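Local coordinates for protein chitinase (Thermococcus chitonophagus, PDB 5XSW) that probably acts as an endochitinase, hydrolysing chitin chains, and in this fragment holds bound sugar in the pocket of a helical domain, at residues T14-L19 with T81-I86; K36-E41 with I68-R73; V183-F188 with T287-S292. One frame throughout, in Å; residues are numbered along the deposited sequence.

In the fold
Interactions 1 and 2 lie in the N-terminal all-beta domain, their centres 12 Å apart, one in each of two antiparallel sheets packed as a sandwich. They touch directly: Leu-19 CD1 meets Ile-38 CD1 at 3.7 Å and Ile-84 CD1 meets Leu-70 CD2 at 3.6 Å. Interaction 3 sits across the chain's centre in the helical, sugar-binding domain, its centre about 50 Å from that of interaction 1 and 43 Å from that of interaction 2. This domain holds the glycan, but interaction 3 does not touch it: the Trp-289 side chain is about 13 Å from a bound N-acetylglucosamine. Phe-188 touches Met-207 on helix 203-214, which carries the pocket residues Lys-212 and Glu-213.

Interaction 1: T14-L19 with T81-I86; sequences TVELTL and TVKIII
Val-15 and Ile-86, Leu-17 and Ile-84, and Leu-19 and Val-82 form three hydrogen-bonded antiparallel pairs, each closed by two backbone bonds. The six are short and almost straight: Val-15 N donates to Ile-86 O at 2.8 Å with an N-H...O angle of 177°, and Val-82 N to Leu-19 O at 2.7 Å. Between them, the non-hydrogen-bonded pairs Glu-16/Ile-85 and Thr-18/Lys-83 add CA-H...O contacts, such as Glu-16 CA to Ile-84 O at 3.3 Å.

The face bearing Glu-16, Thr-18, Lys-83 and Ile-85 is mixed in character. Glu-16 has CG anti to the backbone N (chi1 180°) and reaches across the strands diagonally, OE1 lying 3.4 Å from Lys-83 CD. The charges themselves stay apart, OE1 and Lys-83 NZ being 5.1 Å from each other, so any attraction is probably modest. Thr-18 runs beside Lys-83, pointing the same way, with OG1 3.7 Å from Lys-83 CG; its CG2 meets Thr-81 CG2 at 3.7 Å. An alanine at Thr-18 would probably leave Thr-81 CG2 without its methyl partner and the lysine chain freer to swing.

On the other face these two strands present only Val-15, Leu-17, Leu-19, Val-82, Ile-84 and Ile-86. Leu-17 and Ile-84 approach through their CB atoms, while the branch ends of Leu-19 and Ile-84 meet CD1 to CD1 at 4.2 Å.

Strands 12-21 and 80-89 are the inner pair of a four-stranded sheet, with strand 3-9 beside the first and strand 45-51 beside the second; Leu-19 and Val-82 also pack on Phe-76 of strand 75-77.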
loop_
_atom_site.group_PDB
_atom_site.type_symbol
_atom_site.label_atom_id
_atom_site.label_comp_id
_atom_site.label_asym_id
_atom_site.label_seq_id
_atom_site.Cartn_x
_atom_site.Cartn_y
_atom_site.Cartn_z
ATOM N N THR A 14 11.438 -28.232 34.190
ATOM C CA THR A 14 11.134 -26.837 33.883
ATOM C C THR A 14 12.258 -26.210 33.034
ATOM O O THR A 14 13.434 -26.170 33.437
ATOM C CB THR A 14 10.898 -26.031 35.168
ATOM O OG1 THR A 14 9.687 -26.498 35.779
ATOM C CG2 THR A 14 10.718 -24.542 34.830
ATOM N N VAL A 15 11.873 -25.728 31.848
ATOM C CA VAL A 15 12.809 -25.140 30.890
ATOM C C VAL A 15 12.446 -23.654 30.612
ATOM O O VAL A 15 11.275 -23.317 30.475
ATOM C CB VAL A 15 12.797 -25.936 29.564
ATOM C CG1 VAL A 15 13.595 -25.215 28.472
ATOM C CG2 VAL A 15 13.330 -27.340 29.759
ATOM N N GLU A 16 13.458 -22.788 30.552
ATOM C CA GLU A 16 13.271 -21.421 30.105
ATOM C C GLU A 16 13.844 -21.240 28.710
ATOM O O GLU A 16 15.033 -21.501 28.453
ATOM C CB GLU A 16 13.922 -20.445 31.049
ATOM C CG GLU A 16 13.743 -19.011 30.596
ATOM C CD GLU A 16 13.997 -18.016 31.702
ATOM O OE1 GLU A 16 13.230 -17.026 31.816
ATOM O OE2 GLU A 16 14.979 -18.223 32.448
ATOM N N LEU A 17 12.982 -20.788 27.807
ATOM C CA LEU A 17 13.363 -20.473 26.440
ATOM C C LEU A 17 13.437 -18.945 26.253
ATOM O O LEU A 17 12.488 -18.271 26.582
ATOM C CB LEU A 17 12.342 -21.064 25.479
ATOM C CG LEU A 17 12.494 -20.621 24.019
ATOM C CD1 LEU A 17 13.787 -21.153 23.405
ATOM C CD2 LEU A 17 11.282 -21.062 23.238
ATOM N N THR A 18 14.544 -18.447 25.736
ATOM C CA THR A 18 14.667 -17.030 25.481
ATOM C C THR A 18 14.743 -16.773 23.982
ATOM O O THR A 18 15.622 -17.282 23.304
ATOM C CB THR A 18 15.908 -16.447 26.171
ATOM O OG1 THR A 18 15.815 -16.668 27.578
ATOM C CG2 THR A 18 16.017 -14.968 25.911
ATOM N N LEU A 19 13.812 -15.967 23.489
ATOM C CA LEU A 19 13.771 -15.565 22.095
ATOM C C LEU A 19 14.037 -14.078 22.048
ATOM O O LEU A 19 13.437 -13.324 22.794
ATOM C CB LEU A 19 12.401 -15.848 21.485
ATOM C CG LEU A 19 11.843 -17.265 21.555
ATOM C CD1 LEU A 19 10.394 -17.305 21.115
ATOM C CD2 LEU A 19 12.679 -18.197 20.708
ATOM N N THR A 81 13.052 -8.876 23.610
ATOM C CA THR A 81 13.273 -10.212 24.174
ATOM C C THR A 81 11.978 -10.783 24.670
ATOM O O THR A 81 11.136 -10.051 25.201
ATOM C CB THR A 81 14.323 -10.164 25.286
ATOM O OG1 THR A 81 15.552 -9.735 24.714
ATOM C CG2 THR A 81 14.541 -11.582 25.956
ATOM N N VAL A 82 11.774 -12.088 24.451
ATOM C CA VAL A 82 10.582 -12.745 24.963
ATOM C C VAL A 82 11.034 -14.050 25.692
ATOM O O VAL A 82 11.804 -14.826 25.139
ATOM C CB VAL A 82 9.561 -13.071 23.858
ATOM C CG1 VAL A 82 8.416 -13.974 24.399
ATOM C CG2 VAL A 82 8.968 -11.759 23.226
ATOM N N LYS A 83 10.603 -14.244 26.938
ATOM C CA LYS A 83 11.043 -15.408 27.721
ATOM C C LYS A 83 9.869 -16.272 27.972
ATOM O O LYS A 83 8.809 -15.793 28.364
ATOM C CB LYS A 83 11.708 -14.993 29.023
ATOM C CG LYS A 83 13.077 -14.441 28.789
ATOM C CD LYS A 83 13.817 -14.124 30.057
ATOM C CE LYS A 83 15.166 -13.486 29.759
ATOM N NZ LYS A 83 15.503 -12.552 30.864
ATOM N N ILE A 84 10.045 -17.564 27.682
ATOM C CA ILE A 84 8.977 -18.514 27.805
ATOM C C ILE A 84 9.360 -19.634 28.821
ATOM O O ILE A 84 10.501 -20.121 28.816
ATOM C CB ILE A 84 8.671 -19.133 26.441
ATOM C CG1 ILE A 84 8.063 -18.064 25.510
ATOM C CG2 ILE A 84 7.726 -20.280 26.570
ATOM C CD1 ILE A 84 7.794 -18.578 24.106
ATOM N N ILE A 85 8.425 -19.989 29.696
ATOM C CA ILE A 85 8.644 -21.083 30.651
ATOM C C ILE A 85 7.785 -22.266 30.281
ATOM O O ILE A 85 6.554 -22.166 30.170
ATOM C CB ILE A 85 8.364 -20.638 32.070
ATOM C CG1 ILE A 85 9.350 -19.536 32.417
ATOM C CG2 ILE A 85 8.511 -21.855 33.051
ATOM C CD1 ILE A 85 8.812 -18.598 33.394
ATOM N N ILE A 86 8.471 -23.388 30.041
ATOM C CA ILE A 86 7.869 -24.642 29.624
ATOM C C ILE A 86 8.024 -25.666 30.768
ATOM O O ILE A 86 9.128 -25.888 31.265
ATOM C CB ILE A 86 8.549 -25.221 28.377
ATOM C CG1 ILE A 86 8.518 -24.210 27.209
ATOM C CG2 ILE A 86 7.957 -26.592 28.009
ATOM C CD1 ILE A 86 9.607 -24.466 26.206
#

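Interaction 2: K36-E41 with I68-R73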
loop_
_atom_site.group_PDB
_atom_site.type_symbol
_atom_site.label_atom_id
_atom_site.label_comp_id
_atom_site.label_asym_id
_atom_site.label_seq_id
_atom_site.Cartn_x
_atom_site.Cartn_y
_atom_site.Cartn_z
ATOM N N LYS A 36 6.713 -17.222 12.719
ATOM C CA LYS A 36 5.503 -17.991 12.493
ATOM C C LYS A 36 5.163 -18.904 13.707
ATOM O O LYS A 36 4.044 -18.897 14.225
ATOM C CB LYS A 36 5.679 -18.847 11.247
ATOM C CG LYS A 36 4.403 -19.556 10.772
ATOM C CD LYS A 36 4.753 -20.647 9.737
ATOM C CE LYS A 36 3.518 -21.204 9.018
ATOM N NZ LYS A 36 2.864 -20.216 8.059
ATOM N N ASN A 37 6.147 -19.710 14.123
ATOM C CA ASN A 37 6.002 -20.514 15.330
ATOM C C ASN A 37 7.391 -21.013 15.747
ATOM O O ASN A 37 8.394 -20.715 15.083
ATOM C CB ASN A 37 4.995 -21.663 15.133
ATOM C CG ASN A 37 5.263 -22.497 13.914
ATOM O OD1 ASN A 37 6.397 -22.907 13.671
ATOM N ND2 ASN A 37 4.203 -22.795 13.150
ATOM N N ILE A 38 7.448 -21.651 16.908
ATOM C CA ILE A 38 8.695 -22.253 17.412
ATOM C C ILE A 38 8.303 -23.742 17.635
ATOM O O ILE A 38 7.274 -24.011 18.243
ATOM C CB ILE A 38 9.184 -21.661 18.741
ATOM C CG1 ILE A 38 9.369 -20.143 18.683
ATOM C CG2 ILE A 38 10.554 -22.284 19.192
ATOM C CD1 ILE A 38 8.135 -19.403 19.159
ATOM N N THR A 39 9.087 -24.682 17.133
ATOM C CA THR A 39 8.775 -26.082 17.446
ATOM C C THR A 39 9.845 -26.663 18.378
ATOM O O THR A 39 11.005 -26.227 18.396
ATOM C CB THR A 39 8.690 -26.969 16.201
ATOM O OG1 THR A 39 9.862 -26.793 15.380
ATOM C CG2 THR A 39 7.429 -26.685 15.372
ATOM N N PHE A 40 9.460 -27.673 19.136
ATOM C CA PHE A 40 10.499 -28.468 19.780
ATOM C C PHE A 40 9.933 -29.881 19.980
ATOM O O PHE A 40 8.754 -30.122 19.748
ATOM C CB PHE A 40 10.948 -27.840 21.111
ATOM C CG PHE A 40 9.852 -27.835 22.186
ATOM C CD1 PHE A 40 9.693 -28.921 23.058
ATOM C CD2 PHE A 40 9.009 -26.734 22.339
ATOM C CE1 PHE A 40 8.686 -28.909 24.070
ATOM C CE2 PHE A 40 8.007 -26.693 23.315
ATOM C CZ PHE A 40 7.838 -27.804 24.213
ATOM N N GLU A 41 10.796 -30.796 20.418
ATOM C CA GLU A 41 10.369 -32.176 20.597
ATOM C C GLU A 41 10.524 -32.587 22.054
ATOM O O GLU A 41 11.430 -32.129 22.736
ATOM C CB GLU A 41 11.157 -33.100 19.658
ATOM C CG GLU A 41 10.719 -32.938 18.207
ATOM C CD GLU A 41 11.705 -33.553 17.192
ATOM O OE1 GLU A 41 11.253 -33.931 16.096
ATOM O OE2 GLU A 41 12.923 -33.636 17.461
ATOM N N ILE A 68 4.738 -23.894 19.290
ATOM C CA ILE A 68 4.359 -22.716 20.047
ATOM C C ILE A 68 4.026 -21.585 19.066
ATOM O O ILE A 68 4.856 -21.253 18.216
ATOM C CB ILE A 68 5.457 -22.240 20.963
ATOM C CG1 ILE A 68 5.787 -23.319 22.034
ATOM C CG2 ILE A 68 5.028 -20.917 21.645
ATOM C CD1 ILE A 68 7.131 -23.002 22.715
ATOM N N ASP A 69 2.830 -21.023 19.195
ATOM C CA ASP A 69 2.385 -19.872 18.372
ATOM C C ASP A 69 2.380 -18.627 19.266
ATOM O O ASP A 69 1.653 -18.589 20.242
ATOM C CB ASP A 69 1.003 -20.178 17.775
ATOM C CG ASP A 69 0.405 -19.006 16.939
ATOM O OD1 ASP A 69 0.986 -17.930 16.894
ATOM O OD2 ASP A 69 -0.675 -19.201 16.368
ATOM N N LEU A 70 3.223 -17.636 18.951
ATOM C CA LEU A 70 3.367 -16.470 19.791
ATOM C C LEU A 70 2.250 -15.435 19.569
ATOM O O LEU A 70 2.238 -14.416 20.245
ATOM C CB LEU A 70 4.722 -15.802 19.558
ATOM C CG LEU A 70 5.950 -16.667 19.853
ATOM C CD1 LEU A 70 7.226 -15.959 19.387
ATOM C CD2 LEU A 70 6.020 -16.976 21.394
ATOM N N THR A 71 1.353 -15.737 18.633
ATOM C CA THR A 71 0.193 -14.896 18.267
ATOM C C THR A 71 0.582 -13.419 18.223
ATOM O O THR A 71 1.362 -13.025 17.366
ATOM C CB THR A 71 -1.057 -15.147 19.218
ATOM O OG1 THR A 71 -0.795 -14.694 20.548
ATOM C CG2 THR A 71 -1.406 -16.611 19.239
ATOM N N TRP A 72 0.125 -12.604 19.164
ATOM C CA TRP A 72 0.362 -11.162 19.052
ATOM C C TRP A 72 1.774 -10.837 19.391
ATOM O O TRP A 72 2.246 -9.741 19.143
ATOM C CB TRP A 72 -0.612 -10.394 19.956
ATOM C CG TRP A 72 -0.335 -10.569 21.417
ATOM C CD1 TRP A 72 -0.858 -11.534 22.265
ATOM C CD2 TRP A 72 0.536 -9.758 22.218
ATOM N NE1 TRP A 72 -0.345 -11.357 23.547
ATOM C CE2 TRP A 72 0.511 -10.281 23.538
ATOM C CE3 TRP A 72 1.361 -8.660 21.940
ATOM C CZ2 TRP A 72 1.265 -9.727 24.571
ATOM C CZ3 TRP A 72 2.109 -8.111 22.966
ATOM C CH2 TRP A 72 2.054 -8.642 24.268
ATOM N N ARG A 73 2.510 -11.801 19.925
ATOM C CA ARG A 73 3.886 -11.473 20.333
ATOM C C ARG A 73 4.993 -12.005 19.384
ATOM O O ARG A 73 6.191 -12.063 19.750
ATOM C CB ARG A 73 4.090 -12.005 21.761
ATOM C CG ARG A 73 4.710 -11.041 22.657
ATOM C CD ARG A 73 4.544 -11.435 24.141
ATOM N NE ARG A 73 5.624 -10.783 24.866
ATOM C CZ ARG A 73 5.877 -10.943 26.157
ATOM N NH1 ARG A 73 6.887 -10.289 26.689
ATOM N NH2 ARG A 73 5.123 -11.756 26.893
HETATM O O HOH W 1 4.439 -17.106 16.300
#
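Ile-38 and Ile-68 form an antiparallel hydrogen-bonded pair in the second sheet of the beta sandwich, just beyond a classic beta bulge in which Lys-36 and Asn-37 both face His-103. Two backbone bonds close the pair: Ile-68 N to Ile-38 O at 2.7 Å, and Ile-38 N to Ile-68 O at 2.9 Å.

Both isoleucines turn to the same face of the sheet, and the end of Leu-70 comes in beside Ile-38, but the main packing is diagonal. In Ile-38 a chi2 of 94°, well away from a staggered value, places CD1 against the fork of Leu-70, 3.6 Å from its CD1 and about as close to CG; the two side chains cross at a slant. Ile-68 extends its own CD1 in the other direction, to Phe-40. This ring has CG between the backbone N and the carbonyl carbon (chi1 66°) and presents its edge, CE2 standing 3.8 Å from Ile-68 CD1 with the methyl lying in the ring plane. Ile-68 thus has Phe-40 at its CD1 and Ile-38 at its CG2, which is 4.3 Å from Ile-38 CD1, and strand 80-89 covers the group through Ile-84 on Leu-70 and Ile-86 on Phe-40.

Polar groups gather where strand 65-69 ends. Asp-69 makes an Asx turn, its OD1 accepting from Thr-71 N at 2.8 Å from above the carboxylate plane; the same oxygen forms a salt bridge to Arg-482. Along with the bond from Lys-36 NZ to Ala-309 O, this joins the beta domain to helices 475-482 and 288-311. Where the strands diverge, a water replaces direct pairing: it accepts from Leu-70 N at 3.0 Å and donates a weak bond to Lys-36 O.

Interaction 3: V183-F188 with T287-S292; sequences VPNKYF and TAWITS
Pro-184 meets the outer end of the Trp-289 indole with CB and CG, the side chains crossing at about a right angle, Pro-184 CB 3.8 Å from Trp-289 CH2. Asn-185 follows as the N-cap of helix 186-199. Chi1 of 60° sets its CG between the backbone N and the carbonyl carbon; from there Asn-185 OD1 accepts from Phe-188 N at 2.9 Å and, weakly, from Tyr-187 N. The other end of the amide reaches over the five-membered part of the indole: ND2 stands 3.2 Å above the plane of the Trp-289 ring, and the amide is turned 88° to it, consistent with an N-H...pi contact. Together the capping bond and the ring contact would probably hold the rotation of this amide.

Tyr-187 touches Ile-290 through its CB, 3.8 Å from CG1, while its ring leads away and its OH bonds to Asp-401 and a glycerol. Phe-188 offers its ring face to the edge of Trp-289 in an offset edge-to-face pair, centroids 5.9 Å apart and planes at 74°. Its CA lies 3.3 Å from Trp-289 O, a buried carbonyl oxygen with no hydrogen-bond partner; here it meets this CA-H...O contact and the edge of the Phe-188 ring, near whose plane the oxygen lies.

The contact joins the first turns of helices 186-199 and 288-311. Strand 235-239 adds Trp-239 against Pro-184 and Trp-289, helix 203-214 backs Phe-188, and helix 399-412 packs on Ile-290.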
loop_
_atom_site.group_PDB
_atom_site.type_symbol
_atom_site.label_atom_id
_atom_site.label_comp_id
_atom_site.label_asym_id
_atom_site.label_seq_id
_atom_site.Cartn_x
_atom_site.Cartn_y
_atom_site.Cartn_z
ATOM N N VAL A 183 14.208 -2.134 -26.168
ATOM C CA VAL A 183 14.740 -1.725 -24.892
ATOM C C VAL A 183 14.983 -0.213 -24.993
ATOM O O VAL A 183 15.837 0.212 -25.782
ATOM C CB VAL A 183 16.062 -2.469 -24.582
ATOM C CG1 VAL A 183 16.744 -1.813 -23.374
ATOM C CG2 VAL A 183 15.777 -4.018 -24.344
ATOM N N PRO A 184 14.246 0.613 -24.212
ATOM C CA PRO A 184 14.388 2.077 -24.401
ATOM C C PRO A 184 15.796 2.638 -24.193
ATOM O O PRO A 184 16.183 3.557 -24.894
ATOM C CB PRO A 184 13.437 2.662 -23.320
ATOM C CG PRO A 184 12.337 1.592 -23.218
ATOM C CD PRO A 184 13.113 0.274 -23.318
ATOM N N ASN A 185 16.547 2.126 -23.218
ATOM C CA ASN A 185 17.938 2.579 -23.065
ATOM C C ASN A 185 18.699 1.590 -22.218
ATOM O O ASN A 185 18.113 0.656 -21.653
ATOM C CB ASN A 185 18.020 3.976 -22.431
ATOM C CG ASN A 185 17.385 4.027 -21.032
ATOM O OD1 ASN A 185 17.903 3.452 -20.092
ATOM N ND2 ASN A 185 16.313 4.835 -20.871
ATOM N N LYS A 186 20.007 1.796 -22.130
ATOM C CA LYS A 186 20.874 0.795 -21.540
ATOM C C LYS A 186 20.793 0.859 -20.044
ATOM O O LYS A 186 21.201 -0.099 -19.377
ATOM C CB LYS A 186 22.330 1.041 -22.018
ATOM C CG LYS A 186 22.864 2.389 -21.506
ATOM C CD LYS A 186 24.335 2.612 -21.982
ATOM C CE LYS A 186 24.474 2.895 -23.453
ATOM N NZ LYS A 186 25.833 3.534 -23.669
ATOM N N TYR A 187 20.357 1.997 -19.472
ATOM C CA TYR A 187 20.300 2.057 -18.006
ATOM C C TYR A 187 19.135 1.184 -17.525
ATOM O O TYR A 187 19.229 0.465 -16.534
ATOM C CB TYR A 187 20.168 3.511 -17.495
ATOM C CG TYR A 187 21.289 4.331 -18.070
ATOM C CD1 TYR A 187 22.608 4.042 -17.741
ATOM C CD2 TYR A 187 21.042 5.341 -19.005
ATOM C CE1 TYR A 187 23.666 4.763 -18.323
ATOM C CE2 TYR A 187 22.087 6.047 -19.592
ATOM C CZ TYR A 187 23.395 5.762 -19.227
ATOM O OH TYR A 187 24.434 6.455 -19.815
ATOM N N PHE A 188 18.043 1.272 -18.255
ATOM C CA PHE A 188 16.909 0.364 -18.053
ATOM C C PHE A 188 17.360 -1.097 -18.220
ATOM O O PHE A 188 16.993 -1.985 -17.412
ATOM C CB PHE A 188 15.786 0.679 -19.070
ATOM C CG PHE A 188 14.612 -0.309 -18.990
ATOM C CD1 PHE A 188 13.804 -0.351 -17.851
ATOM C CD2 PHE A 188 14.328 -1.155 -20.037
ATOM C CE1 PHE A 188 12.684 -1.281 -17.778
ATOM C CE2 PHE A 188 13.255 -2.088 -19.963
ATOM C CZ PHE A 188 12.441 -2.112 -18.817
ATOM N N THR A 287 16.615 8.560 -13.259
ATOM C CA THR A 287 17.081 7.432 -12.453
ATOM C C THR A 287 16.008 6.360 -12.334
ATOM O O THR A 287 16.317 5.195 -12.017
ATOM C CB THR A 287 17.521 7.867 -11.020
ATOM O OG1 THR A 287 16.429 8.501 -10.313
ATOM C CG2 THR A 287 18.810 8.809 -11.122
ATOM N N ALA A 288 14.745 6.724 -12.584
ATOM C CA ALA A 288 13.655 5.713 -12.514
ATOM C C ALA A 288 13.811 4.653 -13.634
ATOM O O ALA A 288 13.200 3.601 -13.578
ATOM C CB ALA A 288 12.261 6.434 -12.591
ATOM N N TRP A 289 14.608 4.922 -14.669
ATOM C CA TRP A 289 14.862 3.867 -15.663
ATOM C C TRP A 289 15.591 2.678 -14.982
ATOM O O TRP A 289 15.453 1.538 -15.371
ATOM C CB TRP A 289 15.711 4.386 -16.813
ATOM C CG TRP A 289 14.880 5.237 -17.818
ATOM C CD1 TRP A 289 15.060 6.585 -18.115
ATOM C CD2 TRP A 289 13.808 4.783 -18.602
ATOM N NE1 TRP A 289 14.111 6.970 -19.049
ATOM C CE2 TRP A 289 13.363 5.871 -19.394
ATOM C CE3 TRP A 289 13.165 3.525 -18.746
ATOM C CZ2 TRP A 289 12.305 5.756 -20.298
ATOM C CZ3 TRP A 289 12.113 3.408 -19.677
ATOM C CH2 TRP A 289 11.694 4.522 -20.441
ATOM N N ILE A 290 16.364 2.971 -13.962
ATOM C CA ILE A 290 17.069 1.924 -13.244
ATOM C C ILE A 290 16.226 1.390 -12.090
ATOM O O ILE A 290 16.094 0.173 -11.912
ATOM C CB ILE A 290 18.409 2.467 -12.692
ATOM C CG1 ILE A 290 19.357 2.782 -13.843
ATOM C CG2 ILE A 290 19.011 1.494 -11.674
ATOM C CD1 ILE A 290 20.667 3.639 -13.384
ATOM N N THR A 291 15.665 2.282 -11.271
ATOM C CA THR A 291 14.950 1.804 -10.099
ATOM C C THR A 291 13.632 1.093 -10.438
ATOM O O THR A 291 13.257 0.166 -9.713
ATOM C CB THR A 291 14.634 2.938 -9.072
ATOM O OG1 THR A 291 13.951 4.032 -9.711
ATOM C CG2 THR A 291 15.945 3.454 -8.443
ATOM N N SER A 292 12.953 1.476 -11.518
ATOM C CA SER A 292 11.588 0.969 -11.686
ATOM C C SER A 292 11.538 -0.560 -12.023
ATOM O O SER A 292 10.684 -1.247 -11.501
ATOM C CB SER A 292 10.783 1.764 -12.733
ATOM O OG SER A 292 11.244 1.715 -14.076
#